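Local coordinates for putative protease (Parabacteroides distasonis ATCC 8503, PDB 3KD4), which is of unproven function but is probably exported and may act as a protease that hydrolyses peptide bonds, at residues Lys13-His18 with Val145-Pro150; Thr153-Gly158 with Lys175-Thr180; Ile370-Ser375 with Ser421-Glu426; Val427-Thr432 with Val468-Glu473. All blocks are in the same frame, centred on the assembly; numbering follows the deposited sequence. Where two conformers were deposited one is given.

Contact 1: Lys13-His18 with Val145-Pro150; sequences KAWTLH and VSISVP
W15 lies against V145 and I147 on one face of a parallel strand pair, and it gives up more surface to the contact than any other residue here. Its chi1 of -68° sets CG beside the backbone N, and chi2 of -101° turns the indole edge to the opposite strand: CE3 comes 3.4 Å from S146 O, which lies in the plane of the ring. CZ3 of W15 approaches CB of V145 at 4.3 Å, while CG1 of I147 meets CE3 obliquely. The backbone of W15 is gripped as well, its N bonding to S146 O at 2.9 Å and its O accepting from S148 N. L17, next in surface buried, crosses the P150 side chain at about a right angle, CD2 touching CD at 4.1 Å, and rests CB on CG1 of V149. These two strands, 6-17 and 140-150, are the one parallel pair in an otherwise antiparallel eight-stranded sheet. Strand residues L203, I130 and Y25 pack around W15 and its neighbours on that face. On the other face, OG of S146 and OG of S148 share a hydrogen-bonded water, at 2.8 and 2.7 Å, which donates to W15 O. The carbonyl of W15 therefore receives both S148 N and the water, and OG of S146 has a further partner in E176 of strand 174-184.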
loop_
_atom_site.group_PDB
_atom_site.type_symbol
_atom_site.label_atom_id
_atom_site.label_comp_id
_atom_site.label_asym_id
_atom_site.label_seq_id
_atom_site.Cartn_x
_atom_site.Cartn_y
_atom_site.Cartn_z
ATOM N N LYS A 13 4.937 23.146 5.105
ATOM C CA LYS A 13 6.036 22.177 5.190
ATOM C C LYS A 13 7.199 22.729 4.402
ATOM O O LYS A 13 7.005 23.252 3.282
ATOM C CB LYS A 13 5.627 20.810 4.654
ATOM C CG LYS A 13 4.546 20.169 5.505
ATOM C CD LYS A 13 4.036 18.860 4.974
ATOM C CE LYS A 13 3.096 18.199 6.031
ATOM N NZ LYS A 13 2.569 16.913 5.550
ATOM N N ALA A 14 8.397 22.649 4.978
ATOM C CA ALA A 14 9.578 23.206 4.342
ATOM C C ALA A 14 10.714 22.211 4.464
ATOM O O ALA A 14 11.005 21.745 5.579
ATOM C CB ALA A 14 9.949 24.556 4.989
ATOM N N TRP A 15 11.357 21.884 3.334
ATOM C CA TRP A 15 12.507 21.005 3.344
ATOM C C TRP A 15 13.714 21.834 2.916
ATOM O O TRP A 15 13.615 22.666 2.002
ATOM C CB TRP A 15 12.354 19.820 2.372
ATOM C CG TRP A 15 11.333 18.817 2.700
ATOM C CD1 TRP A 15 11.517 17.607 3.273
ATOM C CD2 TRP A 15 9.937 18.928 2.425
ATOM N NE1 TRP A 15 10.304 16.940 3.383
ATOM C CE2 TRP A 15 9.327 17.731 2.838
ATOM C CE3 TRP A 15 9.156 19.905 1.805
ATOM C CZ2 TRP A 15 7.968 17.501 2.696
ATOM C CZ3 TRP A 15 7.779 19.693 1.707
ATOM C CH2 TRP A 15 7.208 18.500 2.161
ATOM N N THR A 16 14.827 21.618 3.585
ATOM C CA THR A 16 16.069 22.266 3.287
ATOM C C THR A 16 17.193 21.241 3.215
ATOM O O THR A 16 17.370 20.431 4.129
ATOM C CB THR A 16 16.414 23.269 4.381
ATOM O OG1 THR A 16 15.292 24.131 4.578
ATOM C CG2 THR A 16 17.682 24.066 4.010
ATOM N N LEU A 17 17.986 21.321 2.155
ATOM C CA LEU A 17 19.244 20.572 2.059
ATOM C C LEU A 17 20.387 21.572 2.193
ATOM O O LEU A 17 20.415 22.531 1.466
ATOM C CB LEU A 17 19.357 19.913 0.698
ATOM C CG LEU A 17 20.665 19.210 0.341
ATOM C CD1 LEU A 17 20.897 18.012 1.237
ATOM C CD2 LEU A 17 20.672 18.825 -1.195
ATOM N N HIS A 18 21.337 21.301 3.078
ATOM C CA HIS A 18 22.513 22.147 3.257
ATOM C C HIS A 18 23.694 21.560 2.480
ATOM O O HIS A 18 23.697 20.370 2.180
ATOM C CB HIS A 18 22.871 22.257 4.731
ATOM C CG HIS A 18 21.786 22.859 5.555
ATOM N ND1 HIS A 18 21.489 24.204 5.517
ATOM C CD2 HIS A 18 20.939 22.312 6.461
ATOM C CE1 HIS A 18 20.481 24.455 6.341
ATOM N NE2 HIS A 18 20.125 23.321 6.922
ATOM N N VAL A 145 4.190 24.773 0.690
ATOM C CA VAL A 145 5.310 23.822 0.668
ATOM C C VAL A 145 6.478 24.488 -0.002
ATOM O O VAL A 145 6.312 25.272 -0.976
ATOM C CB VAL A 145 4.965 22.457 -0.008
ATOM C CG1 VAL A 145 3.991 21.689 0.888
ATOM C CG2 VAL A 145 4.359 22.630 -1.449
ATOM N N SER A 146 7.665 24.198 0.529
ATOM C CA SER A 146 8.878 24.896 0.146
ATOM C C SER A 146 10.044 23.932 0.123
ATOM O O SER A 146 10.174 23.102 1.023
ATOM C CB SER A 146 9.157 25.960 1.224
ATOM O OG SER A 146 10.330 26.623 0.978
ATOM N N ILE A 147 10.892 24.026 -0.892
ATOM C CA ILE A 147 12.130 23.205 -0.948
ATOM C C ILE A 147 13.308 24.137 -1.166
ATOM O O ILE A 147 13.219 24.998 -2.028
ATOM C CB ILE A 147 12.085 22.202 -2.095
ATOM C CG1 ILE A 147 10.903 21.231 -1.942
ATOM C CG2 ILE A 147 13.429 21.388 -2.195
ATOM C CD1 ILE A 147 10.579 20.452 -3.311
ATOM N N SER A 148 14.361 24.030 -0.353
ATOM C CA SER A 148 15.565 24.862 -0.501
ATOM C C SER A 148 16.760 23.971 -0.587
ATOM O O SER A 148 16.898 23.069 0.240
ATOM C CB SER A 148 15.749 25.787 0.694
ATOM O OG SER A 148 14.610 26.571 0.864
ATOM N N VAL A 149 17.608 24.224 -1.580
ATOM C CA VAL A 149 18.844 23.472 -1.802
ATOM C C VAL A 149 19.942 24.479 -2.207
ATOM O O VAL A 149 19.637 25.613 -2.621
ATOM C CB VAL A 149 18.694 22.351 -2.870
ATOM C CG1 VAL A 149 17.444 21.482 -2.609
ATOM C CG2 VAL A 149 18.651 22.929 -4.289
ATOM N N PRO A 150 21.211 24.072 -2.096
ATOM C CA PRO A 150 22.296 24.954 -2.527
ATOM C C PRO A 150 22.261 25.203 -4.031
ATOM O O PRO A 150 21.956 24.313 -4.788
ATOM C CB PRO A 150 23.583 24.195 -2.129
ATOM C CG PRO A 150 23.148 23.186 -1.131
ATOM C CD PRO A 150 21.714 22.817 -1.551
HETATM O O HOH W 1 12.544 25.324 2.144
#

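Contact 2: Thr153-Gly158 with Lys175-Thr180; sequences TPLACG and KEVHWT. With PO4 (phosphate ion), chain D.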
loop_
_atom_site.group_PDB
_atom_site.type_symbol
_atom_site.label_atom_id
_atom_site.label_comp_id
_atom_site.label_asym_id
_atom_site.label_seq_id
_atom_site.Cartn_x
_atom_site.Cartn_y
_atom_site.Cartn_z
ATOM N N THR A 153 22.999 22.575 -6.976
ATOM C CA THR A 153 22.500 21.244 -6.701
ATOM C C THR A 153 21.355 20.963 -7.693
ATOM O O THR A 153 20.461 21.800 -7.878
ATOM C CB THR A 153 21.984 21.116 -5.223
ATOM O OG1 THR A 153 23.100 21.217 -4.322
ATOM C CG2 THR A 153 21.223 19.766 -4.934
ATOM N N PRO A 154 21.388 19.809 -8.362
ATOM C CA PRO A 154 20.245 19.524 -9.243
ATOM C C PRO A 154 18.967 19.333 -8.432
ATOM O O PRO A 154 19.015 18.788 -7.358
ATOM C CB PRO A 154 20.650 18.211 -9.928
ATOM C CG PRO A 154 21.548 17.542 -8.926
ATOM C CD PRO A 154 22.344 18.694 -8.311
ATOM N N LEU A 155 17.839 19.798 -8.943
ATOM C CA LEU A 155 16.583 19.629 -8.270
ATOM C C LEU A 155 15.512 19.337 -9.323
ATOM O O LEU A 155 15.362 20.066 -10.291
ATOM C CB LEU A 155 16.241 20.847 -7.416
ATOM C CG LEU A 155 14.861 20.842 -6.746
ATOM C CD1 LEU A 155 14.757 19.734 -5.747
ATOM C CD2 LEU A 155 14.583 22.193 -6.071
ATOM N N ALA A 156 14.838 18.211 -9.179
ATOM C CA ALA A 156 13.632 17.963 -9.970
ATOM C C ALA A 156 12.487 17.959 -8.971
ATOM O O ALA A 156 12.598 17.387 -7.889
ATOM C CB ALA A 156 13.731 16.640 -10.731
ATOM N N CYS A 157 11.416 18.666 -9.310
ATOM C CA CYS A 157 10.267 18.714 -8.427
ATOM C C CYS A 157 8.990 18.870 -9.224
ATOM O O CYS A 157 8.963 19.456 -10.332
ATOM C CB CYS A 157 10.425 19.835 -7.381
ATOM S SG CYS A 157 10.986 21.450 -8.020
ATOM N N GLY A 158 7.933 18.322 -8.654
ATOM C CA GLY A 158 6.636 18.416 -9.259
ATOM C C GLY A 158 5.553 18.296 -8.213
ATOM O O GLY A 158 5.668 17.519 -7.270
ATOM N N LYS A 175 18.801 28.011 -3.675
ATOM C CA LYS A 175 17.761 27.941 -4.661
ATOM C C LYS A 175 16.506 27.415 -3.919
ATOM O O LYS A 175 16.555 26.371 -3.259
ATOM C CB LYS A 175 18.255 27.004 -5.770
ATOM C CG LYS A 175 17.229 26.337 -6.577
ATOM C CD LYS A 175 17.833 25.717 -7.852
ATOM C CE LYS A 175 18.655 24.449 -7.588
ATOM N NZ LYS A 175 19.201 23.908 -8.871
ATOM N N GLU A 176 15.417 28.171 -3.988
ATOM C CA GLU A 176 14.191 27.805 -3.310
ATOM C C GLU A 176 13.016 27.769 -4.276
ATOM O O GLU A 176 12.916 28.597 -5.185
ATOM C CB GLU A 176 13.894 28.794 -2.189
ATOM C CG GLU A 176 12.630 28.462 -1.446
ATOM C CD GLU A 176 12.355 29.448 -0.365
ATOM O OE1 GLU A 176 13.247 30.284 -0.097
ATOM O OE2 GLU A 176 11.244 29.382 0.214
ATOM N N VAL A 177 12.129 26.790 -4.089
ATOM C CA VAL A 177 10.919 26.729 -4.858
ATOM C C VAL A 177 9.768 26.503 -3.879
ATOM O O VAL A 177 9.906 25.747 -2.899
ATOM C CB VAL A 177 10.988 25.637 -5.950
ATOM C CG1 VAL A 177 11.310 24.285 -5.358
ATOM C CG2 VAL A 177 9.712 25.561 -6.735
ATOM N N HIS A 178 8.664 27.185 -4.118
ATOM C CA HIS A 178 7.530 27.052 -3.253
ATOM C C HIS A 178 6.227 27.027 -4.012
ATOM O O HIS A 178 6.151 27.521 -5.142
ATOM C CB HIS A 178 7.516 28.114 -2.131
ATOM C CG HIS A 178 7.443 29.534 -2.597
ATOM N ND1 HIS A 178 8.562 30.310 -2.832
ATOM C CD2 HIS A 178 6.375 30.341 -2.821
ATOM C CE1 HIS A 178 8.185 31.525 -3.193
ATOM N NE2 HIS A 178 6.866 31.570 -3.209
ATOM N N TRP A 179 5.217 26.424 -3.382
ATOM C CA TRP A 179 3.881 26.399 -3.931
ATOM C C TRP A 179 2.876 26.754 -2.822
ATOM O O TRP A 179 3.112 26.423 -1.657
ATOM C CB TRP A 179 3.547 24.984 -4.415
ATOM C CG TRP A 179 4.395 24.369 -5.445
ATOM C CD1 TRP A 179 4.031 24.128 -6.732
ATOM C CD2 TRP A 179 5.719 23.803 -5.291
ATOM N NE1 TRP A 179 5.040 23.485 -7.401
ATOM C CE2 TRP A 179 6.082 23.255 -6.545
ATOM C CE3 TRP A 179 6.612 23.696 -4.232
ATOM C CZ2 TRP A 179 7.321 22.648 -6.773
ATOM C CZ3 TRP A 179 7.848 23.086 -4.450
ATOM C CH2 TRP A 179 8.192 22.578 -5.713
ATOM N N THR A 180 1.724 27.326 -3.211
ATOM C CA THR A 180 0.637 27.581 -2.280
ATOM C C THR A 180 -0.652 26.975 -2.809
ATOM O O THR A 180 -1.104 27.302 -3.906
ATOM C CB THR A 180 0.481 29.065 -2.008
ATOM O OG1 THR A 180 1.711 29.559 -1.465
ATOM C CG2 THR A 180 -0.651 29.327 -0.973
HETATM P P PO4 D . 21.276 26.768 -10.065
HETATM O O1 PO4 D . 21.260 27.809 -8.974
HETATM O O2 PO4 D . 21.390 25.414 -9.400
HETATM O O3 PO4 D . 19.993 26.846 -10.857
HETATM O O4 PO4 D . 22.446 27.015 -10.979
HETATM O O HOH W 2 18.084 21.739 -11.103
#
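NZ of K175 is held by two strong acceptors, T153 O at 2.6 Å and O2 of a phosphate ion at 2.7 Å, with a weak third bond to a water that also takes the N-H of L155. NZ approaches the T153 carbonyl 20° out of its plane. The lysine chain gets there through a bend at chi3 (74°), which places CE 3.2 Å from T153 O. The phosphate probably comes from the crystallisation liquor and is also bonded by G152 N; its negative charge would be expected to favour a protonated amine. A methionine in place of K175 would probably leave T153 O and the phosphate without this donor. Beyond the polar end the contact is apolar. CD2 of L155 meets CG1 of V177 at 3.9 Å, and in one of the two conformers of C157 the same methyl touches SG. In that conformer the sulfur, 3.8 Å from CH2 of W179, lies at the edge of the indole, a Cys sulfur-aromatic contact, while CG2 of V177 sits over one face of the ring, toward its rim. The two segments share no backbone bonds and belong to different sheets: 175-180 lies on strand 174-184 of the eight-stranded sheet, between 140-150 and 167-171, whereas 156-158 begins an outer strand of a three-stranded antiparallel sheet, whose central strand 202-206 touches C157 through A205 and W179 through L203.

Contact 3: Ile370-Ser375 with Ser421-Glu426; sequences IQIKES and SLIREE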
loop_
_atom_site.group_PDB
_atom_site.type_symbol
_atom_site.label_atom_id
_atom_site.label_comp_id
_atom_site.label_asym_id
_atom_site.label_seq_id
_atom_site.Cartn_x
_atom_site.Cartn_y
_atom_site.Cartn_z
ATOM N N ILE A 370 -6.184 -13.407 -11.586
ATOM C CA ILE A 370 -6.074 -14.492 -10.628
ATOM C C ILE A 370 -7.122 -15.512 -11.043
ATOM O O ILE A 370 -8.252 -15.151 -11.444
ATOM C CB ILE A 370 -6.354 -14.022 -9.193
ATOM C CG1 ILE A 370 -5.224 -13.111 -8.712
ATOM C CG2 ILE A 370 -6.540 -15.208 -8.221
ATOM C CD1 ILE A 370 -3.853 -13.807 -8.608
ATOM N N GLN A 371 -6.748 -16.778 -10.965
ATOM C CA GLN A 371 -7.621 -17.866 -11.386
ATOM C C GLN A 371 -7.994 -18.649 -10.170
ATOM O O GLN A 371 -7.100 -19.148 -9.499
ATOM C CB GLN A 371 -6.882 -18.808 -12.317
ATOM C CG GLN A 371 -6.490 -18.222 -13.642
ATOM C CD GLN A 371 -7.651 -18.056 -14.585
ATOM O OE1 GLN A 371 -8.757 -18.593 -14.377
ATOM N NE2 GLN A 371 -7.412 -17.309 -15.650
ATOM N N ILE A 372 -9.295 -18.764 -9.880
ATOM C CA ILE A 372 -9.779 -19.582 -8.766
ATOM C C ILE A 372 -10.696 -20.714 -9.274
ATOM O O ILE A 372 -11.588 -20.518 -10.102
ATOM C CB ILE A 372 -10.455 -18.725 -7.677
ATOM C CG1 ILE A 372 -9.373 -17.920 -6.944
ATOM C CG2 ILE A 372 -11.189 -19.603 -6.639
ATOM C CD1 ILE A 372 -9.864 -16.710 -6.413
ATOM N N LYS A 373 -10.407 -21.922 -8.815
ATOM C CA LYS A 373 -11.207 -23.081 -9.203
ATOM C C LYS A 373 -11.347 -23.944 -7.980
ATOM O O LYS A 373 -10.358 -24.433 -7.462
ATOM C CB LYS A 373 -10.549 -23.840 -10.349
ATOM C CG LYS A 373 -11.371 -25.034 -10.855
ATOM C CD LYS A 373 -10.816 -25.519 -12.201
ATOM C CE LYS A 373 -11.676 -26.634 -12.799
ATOM N NZ LYS A 373 -11.815 -26.445 -14.287
ATOM N N GLU A 374 -12.578 -24.065 -7.481
ATOM C CA GLU A 374 -12.845 -24.842 -6.292
ATOM C C GLU A 374 -14.076 -25.720 -6.433
ATOM O O GLU A 374 -14.919 -25.516 -7.316
ATOM C CB GLU A 374 -13.012 -23.928 -5.101
ATOM C CG GLU A 374 -11.745 -23.139 -4.766
ATOM C CD GLU A 374 -11.749 -22.628 -3.339
ATOM O OE1 GLU A 374 -12.554 -23.140 -2.501
ATOM O OE2 GLU A 374 -10.954 -21.712 -3.052
ATOM N N SER A 375 -14.144 -26.690 -5.527
ATOM C CA SER A 375 -15.205 -27.687 -5.463
ATOM C C SER A 375 -15.689 -27.824 -4.037
ATOM O O SER A 375 -14.907 -27.725 -3.111
ATOM C CB SER A 375 -14.653 -29.040 -5.908
ATOM O OG SER A 375 -14.614 -29.070 -7.324
ATOM N N SER A 421 -7.403 -7.024 -8.319
ATOM C CA SER A 421 -6.861 -7.711 -9.502
ATOM C C SER A 421 -7.983 -8.029 -10.462
ATOM O O SER A 421 -9.153 -7.961 -10.099
ATOM C CB SER A 421 -6.194 -9.032 -9.122
ATOM O OG SER A 421 -7.156 -10.037 -8.786
ATOM N N LEU A 422 -7.635 -8.405 -11.677
ATOM C CA LEU A 422 -8.596 -9.092 -12.528
ATOM C C LEU A 422 -8.764 -10.486 -11.925
ATOM O O LEU A 422 -7.884 -10.966 -11.179
ATOM C CB LEU A 422 -8.130 -9.187 -13.964
ATOM C CG LEU A 422 -7.816 -7.840 -14.616
ATOM C CD1 LEU A 422 -7.400 -8.087 -16.088
ATOM C CD2 LEU A 422 -8.982 -6.890 -14.524
ATOM N N ILE A 423 -9.888 -11.141 -12.224
ATOM C CA ILE A 423 -10.131 -12.418 -11.613
ATOM C C ILE A 423 -11.065 -13.256 -12.476
ATOM O O ILE A 423 -11.913 -12.721 -13.250
ATOM C CB ILE A 423 -10.720 -12.232 -10.181
ATOM C CG1 ILE A 423 -10.562 -13.521 -9.365
ATOM C CG2 ILE A 423 -12.198 -11.744 -10.271
ATOM C CD1 ILE A 423 -10.207 -13.304 -7.909
ATOM N N ARG A 424 -10.874 -14.565 -12.344
ATOM C CA ARG A 424 -11.751 -15.556 -12.941
ATOM C C ARG A 424 -11.942 -16.656 -11.927
ATOM O O ARG A 424 -10.952 -17.267 -11.461
ATOM C CB ARG A 424 -11.142 -16.152 -14.201
ATOM C CG ARG A 424 -10.758 -15.157 -15.269
ATOM C CD ARG A 424 -9.993 -15.846 -16.405
ATOM N NE ARG A 424 -10.830 -16.421 -17.458
ATOM C CZ ARG A 424 -11.296 -17.659 -17.436
ATOM N NH1 ARG A 424 -11.024 -18.434 -16.400
ATOM N NH2 ARG A 424 -12.031 -18.117 -18.445
ATOM N N GLU A 425 -13.199 -16.923 -11.571
ATOM C CA GLU A 425 -13.483 -17.965 -10.582
ATOM C C GLU A 425 -14.521 -18.957 -11.076
ATOM O O GLU A 425 -15.487 -18.579 -11.740
ATOM C CB GLU A 425 -13.963 -17.372 -9.263
ATOM C CG GLU A 425 -13.267 -16.126 -8.853
ATOM C CD GLU A 425 -13.510 -15.739 -7.420
ATOM O OE1 GLU A 425 -14.247 -16.449 -6.687
ATOM O OE2 GLU A 425 -12.937 -14.697 -7.025
ATOM N N GLU A 426 -14.306 -20.223 -10.741
ATOM C CA GLU A 426 -15.295 -21.257 -10.972
ATOM C C GLU A 426 -15.451 -22.083 -9.713
ATOM O O GLU A 426 -14.453 -22.589 -9.177
ATOM C CB GLU A 426 -14.885 -22.147 -12.119
ATOM C CG GLU A 426 -15.821 -23.326 -12.298
ATOM C CD GLU A 426 -15.312 -24.301 -13.330
ATOM O OE1 GLU A 426 -14.215 -24.874 -13.118
ATOM O OE2 GLU A 426 -15.994 -24.470 -14.358
HETATM O O HOH W 3 -14.986 -25.727 -10.299
#
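Q371 and R424, the latter in one of its two conformers, run side by side in the same direction, with amide and guanidinium planes 43° apart. In this conformer NH1 of R424 bonds to OE1 of Q371 at 3.0 Å, in the amide plane and on a lone pair of the oxygen. The bend of Q371 at chi2 (-74°) brings its CD close to the arginine chain, CD of R424 lying 3.7 Å from it. K373 and E426 repeat the side-by-side arrangement on the same face, in a salt bridge, NZ to OE1 3.1 Å, whose hydrogen bond is weak. On the other face I372 lies alongside E425, whose OE2 is bonded to I401 N, and crosses I423 obliquely, CD1 to CD1 at 3.7 Å. CB of I370 also reaches CD1 of I423. Backbone hydrogen bonds of the parallel pair pass both ways, among them R424 N to I370 O and I372 N to R424 O. Where they begin, L422 O accepts from I370 N at 3.0 Å and from S421 OG at 2.7 Å, the two donors coming from opposite faces of its carbonyl plane. The hydroxyl also rests 3.6 Å from CG1 of I370. An alanine at S421 would probably leave L422 O with I370 N as its one remaining donor of these two and open a small gap beside the I370 side chain. Strand 370-380 forms one border of a mixed five-stranded sheet, and strand 423-433 is bonded on its far side to strand 465-474, with helix 346-349 touching I370 and S421 through N348.

Contact 4: Val427-Thr432 with Val468-Glu473; sequences VTYTVT and VVRTIE
Strands 427-432 and 468-473 run antiparallel at 165°, with V427-R470 and Y429-V468 as hydrogen-bonded pairs flanking the non-hydrogen-bonded pair T428-V469. The bonds run both ways, V427 N to R470 O at 2.8 Å and R470 N to V427 O at 2.9 Å. Y429 and V468 carry the buried face: CB of Y429 sits 4.1 Å from CB of V468, and the tyrosine ring edge at CD1 comes 3.6 Å from V468 O. CE1 approaches CD of R470 at 3.9 Å, the two side chains crossing with ring and guanidinium planes 35° apart. A water joins their polar ends, donating to Y429 OH and accepting from R470 NH1, and lies in the plane of both groups at their edges. Each end has a stronger partner too, P395 O for the phenol and W494 O for R470 NH2, so both are well supplied. On the opposite face T428 and V469 lie alongside, OG1 to CG2 at 3.9 Å. The pair occupies the middle of the five-stranded sheet: strand 370-380 bonds to T428 through E374 and R376, strand 453-462 flanks 465-474 on its other edge, and W494 of helix 481-495 packs against V427 and makes a cation-pi contact with R470.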
loop_
_atom_site.group_PDB
_atom_site.type_symbol
_atom_site.label_atom_id
_atom_site.label_comp_id
_atom_site.label_asym_id
_atom_site.label_seq_id
_atom_site.Cartn_x
_atom_site.Cartn_y
_atom_site.Cartn_z
ATOM N N VAL A 427 -16.693 -22.211 -9.234
ATOM C CA VAL A 427 -16.970 -23.025 -8.062
ATOM C C VAL A 427 -18.019 -24.070 -8.453
ATOM O O VAL A 427 -19.103 -23.712 -8.936
ATOM C CB VAL A 427 -17.478 -22.190 -6.860
ATOM C CG1 VAL A 427 -17.673 -23.104 -5.619
ATOM C CG2 VAL A 427 -16.499 -21.045 -6.556
ATOM N N THR A 428 -17.685 -25.344 -8.245
ATOM C CA THR A 428 -18.563 -26.455 -8.582
ATOM C C THR A 428 -19.074 -27.129 -7.325
ATOM O O THR A 428 -18.288 -27.637 -6.533
ATOM C CB THR A 428 -17.835 -27.471 -9.429
ATOM O OG1 THR A 428 -17.455 -26.844 -10.651
ATOM C CG2 THR A 428 -18.736 -28.695 -9.740
ATOM N N TYR A 429 -20.396 -27.138 -7.144
ATOM C CA TYR A 429 -20.997 -27.769 -5.973
ATOM C C TYR A 429 -21.601 -29.096 -6.414
ATOM O O TYR A 429 -22.267 -29.155 -7.434
ATOM C CB TYR A 429 -22.099 -26.903 -5.367
ATOM C CG TYR A 429 -21.656 -25.564 -4.856
ATOM C CD1 TYR A 429 -21.630 -24.448 -5.689
ATOM C CD2 TYR A 429 -21.253 -25.408 -3.549
ATOM C CE1 TYR A 429 -21.203 -23.215 -5.219
ATOM C CE2 TYR A 429 -20.827 -24.183 -3.065
ATOM C CZ TYR A 429 -20.809 -23.085 -3.904
ATOM O OH TYR A 429 -20.385 -21.873 -3.413
ATOM N N THR A 430 -21.341 -30.168 -5.675
ATOM C CA THR A 430 -22.037 -31.413 -5.932
ATOM C C THR A 430 -22.974 -31.623 -4.748
ATOM O O THR A 430 -22.536 -31.743 -3.591
ATOM C CB THR A 430 -21.095 -32.606 -6.144
ATOM O OG1 THR A 430 -20.256 -32.347 -7.277
ATOM C CG2 THR A 430 -21.900 -33.882 -6.415
ATOM N N VAL A 431 -24.262 -31.581 -5.049
ATOM C CA VAL A 431 -25.276 -31.608 -4.034
ATOM C C VAL A 431 -25.980 -32.965 -4.078
ATOM O O VAL A 431 -26.488 -33.363 -5.128
ATOM C CB VAL A 431 -26.306 -30.480 -4.253
ATOM C CG1 VAL A 431 -27.366 -30.556 -3.181
ATOM C CG2 VAL A 431 -25.610 -29.120 -4.255
ATOM N N THR A 432 -25.986 -33.666 -2.947
ATOM C CA THR A 432 -26.732 -34.919 -2.836
ATOM C C THR A 432 -27.915 -34.743 -1.872
ATOM O O THR A 432 -27.753 -34.796 -0.654
ATOM C CB THR A 432 -25.846 -36.082 -2.412
ATOM O OG1 THR A 432 -24.765 -36.221 -3.345
ATOM C CG2 THR A 432 -26.666 -37.404 -2.396
ATOM N N VAL A 468 -24.068 -27.783 -9.286
ATOM C CA VAL A 468 -24.248 -26.360 -9.478
ATOM C C VAL A 468 -22.904 -25.747 -9.812
ATOM O O VAL A 468 -21.985 -25.865 -9.011
ATOM C CB VAL A 468 -24.818 -25.708 -8.205
ATOM C CG1 VAL A 468 -25.031 -24.192 -8.436
ATOM C CG2 VAL A 468 -26.112 -26.388 -7.797
ATOM N N VAL A 469 -22.776 -25.087 -10.968
ATOM C CA VAL A 469 -21.511 -24.394 -11.304
ATOM C C VAL A 469 -21.720 -22.870 -11.304
ATOM O O VAL A 469 -22.571 -22.353 -12.019
ATOM C CB VAL A 469 -20.916 -24.858 -12.658
ATOM C CG1 VAL A 469 -19.573 -24.158 -12.949
ATOM C CG2 VAL A 469 -20.758 -26.385 -12.702
ATOM N N ARG A 470 -20.958 -22.165 -10.479
ATOM C CA ARG A 470 -20.961 -20.702 -10.487
ATOM C C ARG A 470 -19.642 -20.203 -11.050
ATOM O O ARG A 470 -18.595 -20.677 -10.627
ATOM C CB ARG A 470 -21.147 -20.156 -9.069
ATOM C CG ARG A 470 -22.370 -20.715 -8.324
ATOM C CD ARG A 470 -22.537 -19.992 -7.020
ATOM N NE ARG A 470 -23.050 -18.654 -7.289
ATOM C CZ ARG A 470 -22.700 -17.551 -6.642
ATOM N NH1 ARG A 470 -21.789 -17.576 -5.686
ATOM N NH2 ARG A 470 -23.271 -16.410 -6.978
ATOM N N THR A 471 -19.706 -19.260 -11.994
ATOM C CA THR A 471 -18.538 -18.593 -12.550
ATOM C C THR A 471 -18.647 -17.062 -12.480
ATOM O O THR A 471 -19.764 -16.484 -12.553
ATOM C CB THR A 471 -18.301 -18.989 -14.031
ATOM O OG1 THR A 471 -19.266 -18.331 -14.860
ATOM C CG2 THR A 471 -18.439 -20.506 -14.215
ATOM N N ILE A 472 -17.494 -16.403 -12.292
ATOM C CA ILE A 472 -17.387 -14.952 -12.443
ATOM C C ILE A 472 -16.093 -14.603 -13.143
ATOM O O ILE A 472 -15.079 -15.227 -12.863
ATOM C CB ILE A 472 -17.514 -14.204 -11.103
ATOM C CG1 ILE A 472 -17.384 -12.673 -11.325
ATOM C CG2 ILE A 472 -16.528 -14.744 -10.009
ATOM C CD1 ILE A 472 -17.776 -11.841 -10.111
ATOM N N GLU A 473 -16.132 -13.648 -14.076
ATOM C CA GLU A 473 -14.909 -13.070 -14.605
ATOM C C GLU A 473 -15.041 -11.561 -14.551
ATOM O O GLU A 473 -16.103 -11.011 -14.875
ATOM C CB GLU A 473 -14.619 -13.534 -16.025
ATOM C CG GLU A 473 -15.700 -13.155 -17.007
ATOM C CD GLU A 473 -15.410 -13.620 -18.435
ATOM O OE1 GLU A 473 -14.899 -14.757 -18.617
ATOM O OE2 GLU A 473 -15.722 -12.840 -19.368
HETATM O O HOH W 4 -19.728 -19.531 -4.886
#

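In the fold
The four contacts follow one another along the chain and form two groups at opposite sides of its centre. Contacts 1 and 2, with centres 8 Å apart, meet through neighbouring strands 140-150 and 174-184 of the eight-stranded sheet, where V149 O lies 2.7 Å from K175 N; contact 2 then links this sheet to the three-stranded one. Contacts 3 and 4, with centres 12 Å apart, use successive parts of strand 423-433. Contacts 1 and 3 are about 49 Å apart between centres. The groups relate to the DUF3857 and DUF3858 regions, both of unknown function, and lie well apart, consistent with separate domains; the helices of residues 211-300 and the antiparallel sheet of 305-363 fall between them in sequence.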